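Local coordinates for periplasmic protein (Legionella pneumophila subsp. pneumophila, PDB 4FGQ) that probably cleaves protein substrates in the periplasm as LapG, a calcium-dependent cysteine protease of the bacterial transglutaminase-like family, at residues G32-S37 / Y94-A99; Q119-L124 / P151-V156; E77-G82 / A90-F95. All blocks are in the same frame, centred on the assembly; numbering follows the deposited sequence.

Contact 1: G32-S37 / Y94-A99; sequences GNLIDS and YFTLVA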
loop_
_atom_site.group_PDB
_atom_site.type_symbol
_atom_site.label_atom_id
_atom_site.label_comp_id
_atom_site.label_asym_id
_atom_site.label_seq_id
_atom_site.Cartn_x
_atom_site.Cartn_y
_atom_site.Cartn_z
ATOM N N GLY A 32 -13.301 6.455 -2.549
ATOM C CA GLY A 32 -14.493 5.914 -1.911
ATOM C C GLY A 32 -15.299 5.056 -2.871
ATOM O O GLY A 32 -15.771 3.978 -2.498
ATOM N N ASN A 33 -15.468 5.529 -4.108
ATOM C CA ASN A 33 -16.203 4.756 -5.106
ATOM C C ASN A 33 -15.485 3.440 -5.420
ATOM O O ASN A 33 -16.136 2.409 -5.607
ATOM C CB ASN A 33 -16.448 5.569 -6.381
ATOM C CG ASN A 33 -17.436 6.710 -6.171
ATOM O OD1 ASN A 33 -18.190 6.724 -5.197
ATOM N ND2 ASN A 33 -17.446 7.664 -7.098
ATOM N N LEU A 34 -14.150 3.472 -5.457
ATOM C CA LEU A 34 -13.353 2.261 -5.670
ATOM C C LEU A 34 -13.653 1.231 -4.593
ATOM O O LEU A 34 -13.942 0.057 -4.893
ATOM C CB LEU A 34 -11.852 2.597 -5.655
ATOM C CG LEU A 34 -10.877 1.413 -5.705
ATOM C CD1 LEU A 34 -10.771 0.880 -7.114
ATOM C CD2 LEU A 34 -9.502 1.817 -5.187
ATOM N N ILE A 35 -13.588 1.660 -3.336
ATOM C CA ILE A 35 -13.839 0.740 -2.220
ATOM C C ILE A 35 -15.247 0.159 -2.304
ATOM O O ILE A 35 -15.420 -1.052 -2.195
ATOM C CB ILE A 35 -13.606 1.410 -0.854
ATOM C CG1 ILE A 35 -12.110 1.698 -0.671
ATOM C CG2 ILE A 35 -14.089 0.508 0.271
ATOM C CD1 ILE A 35 -11.795 2.625 0.480
ATOM N N ASP A 36 -16.245 1.010 -2.538
ATOM C CA ASP A 36 -17.619 0.528 -2.661
ATOM C C ASP A 36 -17.771 -0.493 -3.788
ATOM O O ASP A 36 -18.475 -1.500 -3.637
ATOM C CB ASP A 36 -18.582 1.695 -2.898
ATOM C CG ASP A 36 -19.189 2.226 -1.611
ATOM O OD1 ASP A 36 -19.150 1.507 -0.589
ATOM O OD2 ASP A 36 -19.722 3.357 -1.628
ATOM N N SER A 37 -17.102 -0.232 -4.907
ATOM C CA SER A 37 -17.256 -1.038 -6.118
ATOM C C SER A 37 -16.591 -2.403 -5.995
ATOM O O SER A 37 -16.956 -3.337 -6.706
ATOM C CB SER A 37 -16.695 -0.304 -7.338
ATOM O OG SER A 37 -15.281 -0.396 -7.408
ATOM N N TYR A 94 -2.488 -1.349 0.766
ATOM C CA TYR A 94 -2.759 -2.225 1.901
ATOM C C TYR A 94 -4.064 -1.831 2.596
ATOM O O TYR A 94 -4.971 -2.651 2.737
ATOM C CB TYR A 94 -1.590 -2.213 2.898
ATOM C CG TYR A 94 -1.954 -2.815 4.244
ATOM C CD1 TYR A 94 -2.034 -4.193 4.417
ATOM C CD2 TYR A 94 -2.247 -1.998 5.330
ATOM C CE1 TYR A 94 -2.382 -4.745 5.670
ATOM C CE2 TYR A 94 -2.603 -2.527 6.557
ATOM C CZ TYR A 94 -2.672 -3.897 6.723
ATOM O OH TYR A 94 -3.025 -4.399 7.955
ATOM N N PHE A 95 -4.172 -0.580 3.029
ATOM C CA PHE A 95 -5.365 -0.174 3.773
ATOM C C PHE A 95 -6.628 -0.276 2.927
ATOM O O PHE A 95 -7.705 -0.622 3.426
ATOM C CB PHE A 95 -5.199 1.228 4.373
ATOM C CG PHE A 95 -4.395 1.235 5.636
ATOM C CD1 PHE A 95 -4.904 0.654 6.794
ATOM C CD2 PHE A 95 -3.126 1.800 5.668
ATOM C CE1 PHE A 95 -4.168 0.646 7.975
ATOM C CE2 PHE A 95 -2.379 1.798 6.843
ATOM C CZ PHE A 95 -2.898 1.219 7.999
ATOM N N THR A 96 -6.496 -0.013 1.637
ATOM C CA THR A 96 -7.657 -0.045 0.759
ATOM C C THR A 96 -8.127 -1.485 0.561
ATOM O O THR A 96 -9.326 -1.759 0.586
ATOM C CB THR A 96 -7.344 0.608 -0.588
ATOM O OG1 THR A 96 -6.973 1.972 -0.361
ATOM C CG2 THR A 96 -8.567 0.589 -1.500
ATOM N N LEU A 97 -7.179 -2.409 0.402
ATOM C CA LEU A 97 -7.534 -3.826 0.265
ATOM C C LEU A 97 -8.198 -4.370 1.526
ATOM O O LEU A 97 -9.148 -5.150 1.438
ATOM C CB LEU A 97 -6.319 -4.664 -0.145
ATOM C CG LEU A 97 -6.049 -4.508 -1.653
ATOM C CD1 LEU A 97 -4.606 -4.886 -1.980
ATOM C CD2 LEU A 97 -7.036 -5.376 -2.476
ATOM N N VAL A 98 -7.714 -3.964 2.694
ATOM C CA VAL A 98 -8.364 -4.354 3.948
ATOM C C VAL A 98 -9.796 -3.812 3.962
ATOM O O VAL A 98 -10.740 -4.517 4.330
ATOM C CB VAL A 98 -7.558 -3.872 5.176
ATOM C CG1 VAL A 98 -8.369 -4.053 6.460
ATOM C CG2 VAL A 98 -6.217 -4.616 5.251
ATOM N N ALA A 99 -9.964 -2.575 3.501
ATOM C CA ALA A 99 -11.284 -1.945 3.460
ATOM C C ALA A 99 -12.288 -2.660 2.553
ATOM O O ALA A 99 -13.493 -2.630 2.826
ATOM C CB ALA A 99 -11.172 -0.461 3.057
#
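Ile35 of helix 22-38 leans on Thr96 and Ala99, one turn apart on helix 86-100. Its CB points at the partner helix and forks there. The first branch, CG1, lies anti to the carbonyl carbon (chi1 -69°) and meets the Thr96 methyl, with Ile35 CG1 and Thr96 CG2 3.8 Å apart. Beyond it the chain extends, and Ile35 CD1 ends 4.1 Å from Ala99 CB. The second branch touches the same alanine, Ile35 CG2 lying 4.1 Å from Ala99 CB and equally near its carbonyl O. Two methyls of the isoleucine thus converge on the small Ala99 methyl, where the backbones come nearest (Ile35 CA to Ala99 CA 6.8 Å). Leu34 adds a flanking touch: it crosses the threonine at about a right angle, and Leu34 CD2 rests 4.0 Å from Thr96 CG2. Thr96 splits its branches by polarity, giving the methyl to this apolar seam while OG1 hydrogen-bonds to Ile92 O and Trp31 NE1. No hydrogen bond joins the two segments, whose short axes pass 9.8 Å apart at a crossing angle of -42°. Helix 10-17 packs on Ile35 through Val10 and Ile13, helix 43-55 borders the seam with Phe53 on Leu34 and Phe54 on Thr96, and strand 107-114 lies against Tyr94, Leu97 and Val98 of helix 86-100.

Contact 2: Q119-L124 / P151-V156; sequences QAHMVL and PDLKPV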
loop_
_atom_site.group_PDB
_atom_site.type_symbol
_atom_site.label_atom_id
_atom_site.label_comp_id
_atom_site.label_asym_id
_atom_site.label_seq_id
_atom_site.Cartn_x
_atom_site.Cartn_y
_atom_site.Cartn_z
ATOM N N GLN A 119 18.923 -0.254 -4.643
ATOM C CA GLN A 119 18.346 0.527 -3.562
ATOM C C GLN A 119 17.173 -0.228 -2.969
ATOM O O GLN A 119 16.659 -1.168 -3.575
ATOM C CB GLN A 119 17.895 1.901 -4.054
ATOM C CG GLN A 119 16.759 1.872 -5.070
ATOM C CD GLN A 119 16.521 3.239 -5.662
ATOM O OE1 GLN A 119 17.451 4.041 -5.777
ATOM N NE2 GLN A 119 15.273 3.530 -6.008
ATOM N N ALA A 120 16.744 0.185 -1.784
ATOM C CA ALA A 120 15.590 -0.443 -1.159
ATOM C C ALA A 120 14.322 -0.096 -1.936
ATOM O O ALA A 120 14.217 0.977 -2.547
ATOM C CB ALA A 120 15.473 -0.029 0.297
ATOM N N HIS A 121 13.371 -1.017 -1.930
ATOM C CA HIS A 121 12.117 -0.826 -2.645
ATOM C C HIS A 121 11.000 -1.523 -1.898
ATOM O O HIS A 121 11.138 -2.683 -1.524
ATOM C CB HIS A 121 12.216 -1.422 -4.046
ATOM C CG HIS A 121 11.058 -1.073 -4.924
ATOM N ND1 HIS A 121 10.830 0.214 -5.369
ATOM C CD2 HIS A 121 10.057 -1.833 -5.430
ATOM C CE1 HIS A 121 9.736 0.228 -6.112
ATOM N NE2 HIS A 121 9.255 -0.999 -6.172
ATOM N N MET A 122 9.888 -0.825 -1.701
ATOM C CA MET A 122 8.761 -1.374 -0.945
ATOM C C MET A 122 7.651 -1.779 -1.898
ATOM O O MET A 122 7.337 -1.052 -2.855
ATOM C CB MET A 122 8.225 -0.321 0.032
ATOM C CG MET A 122 7.266 -0.830 1.106
ATOM S SD MET A 122 8.157 -1.461 2.556
ATOM C CE MET A 122 8.592 0.023 3.463
ATOM N N VAL A 123 7.056 -2.941 -1.638
ATOM C CA VAL A 123 5.921 -3.435 -2.413
ATOM C C VAL A 123 4.875 -3.942 -1.436
ATOM O O VAL A 123 5.117 -3.957 -0.232
ATOM C CB VAL A 123 6.320 -4.588 -3.349
ATOM C CG1 VAL A 123 7.355 -4.098 -4.378
ATOM C CG2 VAL A 123 6.875 -5.760 -2.535
ATOM N N LEU A 124 3.721 -4.367 -1.951
ATOM C CA LEU A 124 2.723 -5.030 -1.113
ATOM C C LEU A 124 2.662 -6.488 -1.536
ATOM O O LEU A 124 2.489 -6.779 -2.714
ATOM C CB LEU A 124 1.349 -4.375 -1.286
ATOM C CG LEU A 124 0.189 -5.054 -0.547
ATOM C CD1 LEU A 124 0.507 -5.151 0.926
ATOM C CD2 LEU A 124 -1.078 -4.232 -0.762
ATOM N N PRO A 151 12.786 -12.015 -9.327
ATOM C CA PRO A 151 14.084 -12.282 -8.704
ATOM C C PRO A 151 14.857 -10.985 -8.454
ATOM O O PRO A 151 15.895 -11.021 -7.794
ATOM C CB PRO A 151 14.802 -13.135 -9.756
ATOM C CG PRO A 151 14.208 -12.688 -11.051
ATOM C CD PRO A 151 12.756 -12.433 -10.742
ATOM N N ASP A 152 14.358 -9.865 -8.978
ATOM C CA ASP A 152 14.998 -8.572 -8.756
ATOM C C ASP A 152 14.717 -8.033 -7.352
ATOM O O ASP A 152 15.367 -7.085 -6.907
ATOM C CB ASP A 152 14.554 -7.548 -9.803
ATOM C CG ASP A 152 13.045 -7.355 -9.839
ATOM O OD1 ASP A 152 12.302 -8.359 -9.912
ATOM O OD2 ASP A 152 12.597 -6.194 -9.805
ATOM N N LEU A 153 13.764 -8.642 -6.652
ATOM C CA LEU A 153 13.381 -8.179 -5.316
ATOM C C LEU A 153 13.789 -9.195 -4.258
ATOM O O LEU A 153 13.367 -10.354 -4.311
ATOM C CB LEU A 153 11.873 -7.944 -5.232
ATOM C CG LEU A 153 11.269 -6.875 -6.140
ATOM C CD1 LEU A 153 9.759 -6.828 -5.958
ATOM C CD2 LEU A 153 11.887 -5.499 -5.884
ATOM N N LYS A 154 14.613 -8.762 -3.305
ATOM C CA LYS A 154 15.031 -9.626 -2.198
ATOM C C LYS A 154 14.446 -9.074 -0.903
ATOM O O LYS A 154 14.921 -8.067 -0.382
ATOM C CB LYS A 154 16.557 -9.671 -2.115
ATOM C CG LYS A 154 17.092 -10.640 -1.057
ATOM C CD LYS A 154 18.612 -10.667 -1.059
ATOM C CE LYS A 154 19.138 -11.693 -0.052
ATOM N NZ LYS A 154 20.626 -11.724 0.013
ATOM N N PRO A 155 13.393 -9.717 -0.383
ATOM C CA PRO A 155 12.753 -9.212 0.838
ATOM C C PRO A 155 13.712 -9.122 2.033
ATOM O O PRO A 155 14.571 -9.988 2.236
ATOM C CB PRO A 155 11.670 -10.257 1.113
ATOM C CG PRO A 155 11.346 -10.815 -0.240
ATOM C CD PRO A 155 12.685 -10.887 -0.935
ATOM N N VAL A 156 13.540 -8.065 2.818
ATOM C CA VAL A 156 14.284 -7.850 4.050
ATOM C C VAL A 156 13.361 -8.005 5.257
ATOM O O VAL A 156 13.680 -8.738 6.196
ATOM C CB VAL A 156 14.957 -6.469 4.034
ATOM C CG1 VAL A 156 15.719 -6.212 5.332
ATOM C CG2 VAL A 156 15.906 -6.388 2.852
#
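His121 NE2 is hydrogen-bonded to Asp138 OD1, while the neighbouring carbon of the same ring meets the contact: His121 CD2 lies 4.1 Å from Leu153 CD2, the side chains approaching obliquely. With CG anti to the backbone N (chi1 -170°), the imidazole stands off the strand in the direction of Leu153. Two residues on, Val123 points the same way, and Val123 CG1 reaches Leu153 CD1 tip to tip at 4.0 Å. The two methyls of one leucine are therefore shared out, one to the histidine and one to the valine. Strands 119-126 and 153-159 are not neighbours: strand 107-114 runs between them, paired by its backbone with His121 and Val123 on one flank and with Lys154 on the other. The touch passes over that middle strand on one face of the antiparallel sheet, and Ile136 of strand 135-137, on the other flank of strand 119-126, also touches Val123 and Leu153. Cys86 and Leu140 also touch the imidazole. The Cys86, His121 and Asp138 grouping is consistent with the Cys-His-Asp triad of transglutaminase-like cysteine proteases. Across the contact Leu153 offers the imidazole hydrocarbon alone, at CD2, while the NE2 bond to Asp138 OD1 probably fixes the ring rotation.

Contact 3: E77-G82 / A90-F95; sequences EFIVDG and AIIKYF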
loop_
_atom_site.group_PDB
_atom_site.type_symbol
_atom_site.label_atom_id
_atom_site.label_comp_id
_atom_site.label_asym_id
_atom_site.label_seq_id
_atom_site.Cartn_x
_atom_site.Cartn_y
_atom_site.Cartn_z
ATOM N N GLU A 77 -2.948 11.325 3.489
ATOM C CA GLU A 77 -1.868 12.196 3.035
ATOM C C GLU A 77 -1.481 11.894 1.585
ATOM O O GLU A 77 -1.182 12.807 0.808
ATOM C CB GLU A 77 -0.649 12.070 3.953
ATOM C CG GLU A 77 -0.850 12.685 5.330
ATOM C CD GLU A 77 0.317 12.401 6.258
ATOM O OE1 GLU A 77 0.601 11.209 6.501
ATOM O OE2 GLU A 77 0.967 13.363 6.715
ATOM N N PHE A 78 -1.480 10.616 1.235
ATOM C CA PHE A 78 -1.220 10.184 -0.137
ATOM C C PHE A 78 -2.254 10.816 -1.075
ATOM O O PHE A 78 -1.911 11.368 -2.118
ATOM C CB PHE A 78 -1.298 8.658 -0.211
ATOM C CG PHE A 78 -0.900 8.076 -1.550
ATOM C CD1 PHE A 78 -1.831 7.932 -2.566
ATOM C CD2 PHE A 78 0.394 7.624 -1.767
ATOM C CE1 PHE A 78 -1.481 7.371 -3.790
ATOM C CE2 PHE A 78 0.754 7.063 -2.990
ATOM C CZ PHE A 78 -0.185 6.940 -4.002
ATOM N N ILE A 79 -3.526 10.732 -0.705
ATOM C CA ILE A 79 -4.588 11.310 -1.538
ATOM C C ILE A 79 -4.479 12.835 -1.670
ATOM O O ILE A 79 -4.600 13.383 -2.775
ATOM C CB ILE A 79 -5.987 10.931 -1.010
ATOM C CG1 ILE A 79 -6.194 9.415 -1.062
ATOM C CG2 ILE A 79 -7.076 11.636 -1.805
ATOM C CD1 ILE A 79 -6.310 8.839 -2.478
ATOM N N VAL A 80 -4.249 13.521 -0.553
ATOM C CA VAL A 80 -4.081 14.972 -0.576
ATOM C C VAL A 80 -2.914 15.385 -1.472
ATOM O O VAL A 80 -3.036 16.315 -2.275
ATOM C CB VAL A 80 -3.905 15.548 0.847
ATOM C CG1 VAL A 80 -3.475 17.005 0.795
ATOM C CG2 VAL A 80 -5.202 15.410 1.633
ATOM N N ASP A 81 -1.801 14.673 -1.363
ATOM C CA ASP A 81 -0.597 15.022 -2.120
ATOM C C ASP A 81 -0.669 14.590 -3.581
ATOM O O ASP A 81 0.090 15.092 -4.416
ATOM C CB ASP A 81 0.638 14.384 -1.484
ATOM C CG ASP A 81 0.976 14.984 -0.133
ATOM O OD1 ASP A 81 0.336 15.985 0.249
ATOM O OD2 ASP A 81 1.898 14.463 0.532
ATOM N N GLY A 82 -1.567 13.655 -3.878
ATOM C CA GLY A 82 -1.695 13.118 -5.220
ATOM C C GLY A 82 -0.647 12.069 -5.540
ATOM O O GLY A 82 -0.395 11.766 -6.716
ATOM N N ALA A 90 2.501 1.367 -1.396
ATOM C CA ALA A 90 2.211 0.071 -0.784
ATOM C C ALA A 90 1.271 0.218 0.411
ATOM O O ALA A 90 0.379 -0.611 0.624
ATOM C CB ALA A 90 3.506 -0.628 -0.372
ATOM N N ILE A 91 1.462 1.291 1.169
ATOM C CA ILE A 91 0.643 1.556 2.349
ATOM C C ILE A 91 -0.827 1.817 2.008
ATOM O O ILE A 91 -1.726 1.218 2.611
ATOM C CB ILE A 91 1.239 2.703 3.188
ATOM C CG1 ILE A 91 2.550 2.246 3.842
ATOM C CG2 ILE A 91 0.216 3.195 4.216
ATOM C CD1 ILE A 91 3.413 3.400 4.357
ATOM N N ILE A 92 -1.093 2.675 1.028
ATOM C CA ILE A 92 -2.482 2.948 0.679
ATOM C C ILE A 92 -3.146 1.739 0.011
ATOM O O ILE A 92 -4.333 1.480 0.229
ATOM C CB ILE A 92 -2.676 4.278 -0.114
ATOM C CG1 ILE A 92 -4.170 4.575 -0.272
ATOM C CG2 ILE A 92 -1.986 4.219 -1.469
ATOM C CD1 ILE A 92 -4.484 6.039 -0.568
ATOM N N LYS A 93 -2.383 0.976 -0.769
ATOM C CA LYS A 93 -2.927 -0.252 -1.347
ATOM C C LYS A 93 -3.340 -1.222 -0.248
ATOM O O LYS A 93 -4.402 -1.848 -0.332
ATOM C CB LYS A 93 -1.911 -0.913 -2.277
ATOM C CG LYS A 93 -1.736 -0.189 -3.613
ATOM C CD LYS A 93 -0.626 -0.844 -4.427
ATOM C CE LYS A 93 -0.228 0.020 -5.631
ATOM N NZ LYS A 93 0.885 -0.642 -6.392
ATOM N N TYR A 94 -2.488 -1.349 0.766
ATOM C CA TYR A 94 -2.759 -2.225 1.901
ATOM C C TYR A 94 -4.064 -1.831 2.596
ATOM O O TYR A 94 -4.971 -2.651 2.737
ATOM C CB TYR A 94 -1.590 -2.213 2.898
ATOM C CG TYR A 94 -1.954 -2.815 4.244
ATOM C CD1 TYR A 94 -2.034 -4.193 4.417
ATOM C CD2 TYR A 94 -2.247 -1.998 5.330
ATOM C CE1 TYR A 94 -2.382 -4.745 5.670
ATOM C CE2 TYR A 94 -2.603 -2.527 6.557
ATOM C CZ TYR A 94 -2.672 -3.897 6.723
ATOM O OH TYR A 94 -3.025 -4.399 7.955
ATOM N N PHE A 95 -4.172 -0.580 3.029
ATOM C CA PHE A 95 -5.365 -0.174 3.773
ATOM C C PHE A 95 -6.628 -0.276 2.927
ATOM O O PHE A 95 -7.705 -0.622 3.426
ATOM C CB PHE A 95 -5.199 1.228 4.373
ATOM C CG PHE A 95 -4.395 1.235 5.636
ATOM C CD1 PHE A 95 -4.904 0.654 6.794
ATOM C CD2 PHE A 95 -3.126 1.800 5.668
ATOM C CE1 PHE A 95 -4.168 0.646 7.975
ATOM C CE2 PHE A 95 -2.379 1.798 6.843
ATOM C CZ PHE A 95 -2.898 1.219 7.999
#
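The Phe78 ring takes an Ile92 methyl squarely on one face. Ile92 CG2 sits 3.8 Å from the ring centroid and 8° off its normal, a CH-pi contact between the short helix 75-81 and the long helix 86-100 of this transglutaminase-like fold. The same ring also makes an edge-to-face pair with Phe89, a turn before Ile92 on the long helix.

One torsion explains how Ile92 serves both partners: with chi1 -172°, CG1 runs anti to the backbone N and carries CD1 out toward helix 75-81, while CG2 falls between the backbone N and the carbonyl carbon and lies on the phenylalanine face. Both Phe78 and Ile79 cross Ile92 at about a right angle. All three side chains are buried and no hydrogen bond links the segments. Trp31 of helix 22-38 and Phe54 of helix 43-55 close round Ile79 and Ile92, and Ile91 and Phe95 of the long helix pack on helix 183-192.

Helix 75-81 stops in a Schellman motif: Gly82, with phi 80°, is the C-prime residue, its N bonding weakly to Ile79 O, while Gly83 N turns back to Phe78 O. The chain then runs on to Asp85, Glu87 and Asp88, which bind calcium in this protein although no calcium is bound to the chain here, and the Asp88 side chain comes within about 4 Å of that of Phe78. At the outer end of Ile92, the CD1 methyl is wedged between both partners, Ile92 CD1 lying 3.8 Å from Phe78 CD1 and the same distance from Ile79 CG1.

Helix 86-100 ties the three sites together. Contacts 1 and 3, centres about 11 Å apart, overlap at Tyr94 and Phe95 and pack helices 22-38 and 75-81 against it. Contact 2 lies in the antiparallel sheet, its centre about 24 Å from that of contact 1 and 19 Å from that of contact 3. It still meets the helix: Leu124 CD2 packs on Lys93 CB, Tyr94 N and Leu97 CD1, and Met122 CG on Ala90 CB. Along the chain, contact 3 opens within the span of contact 1, both end on this helix, and contact 2 follows. The helix is thus clamped between helical layer and sheet, with Glu87 and Asp88 of the calcium site (metal-free here) near its start.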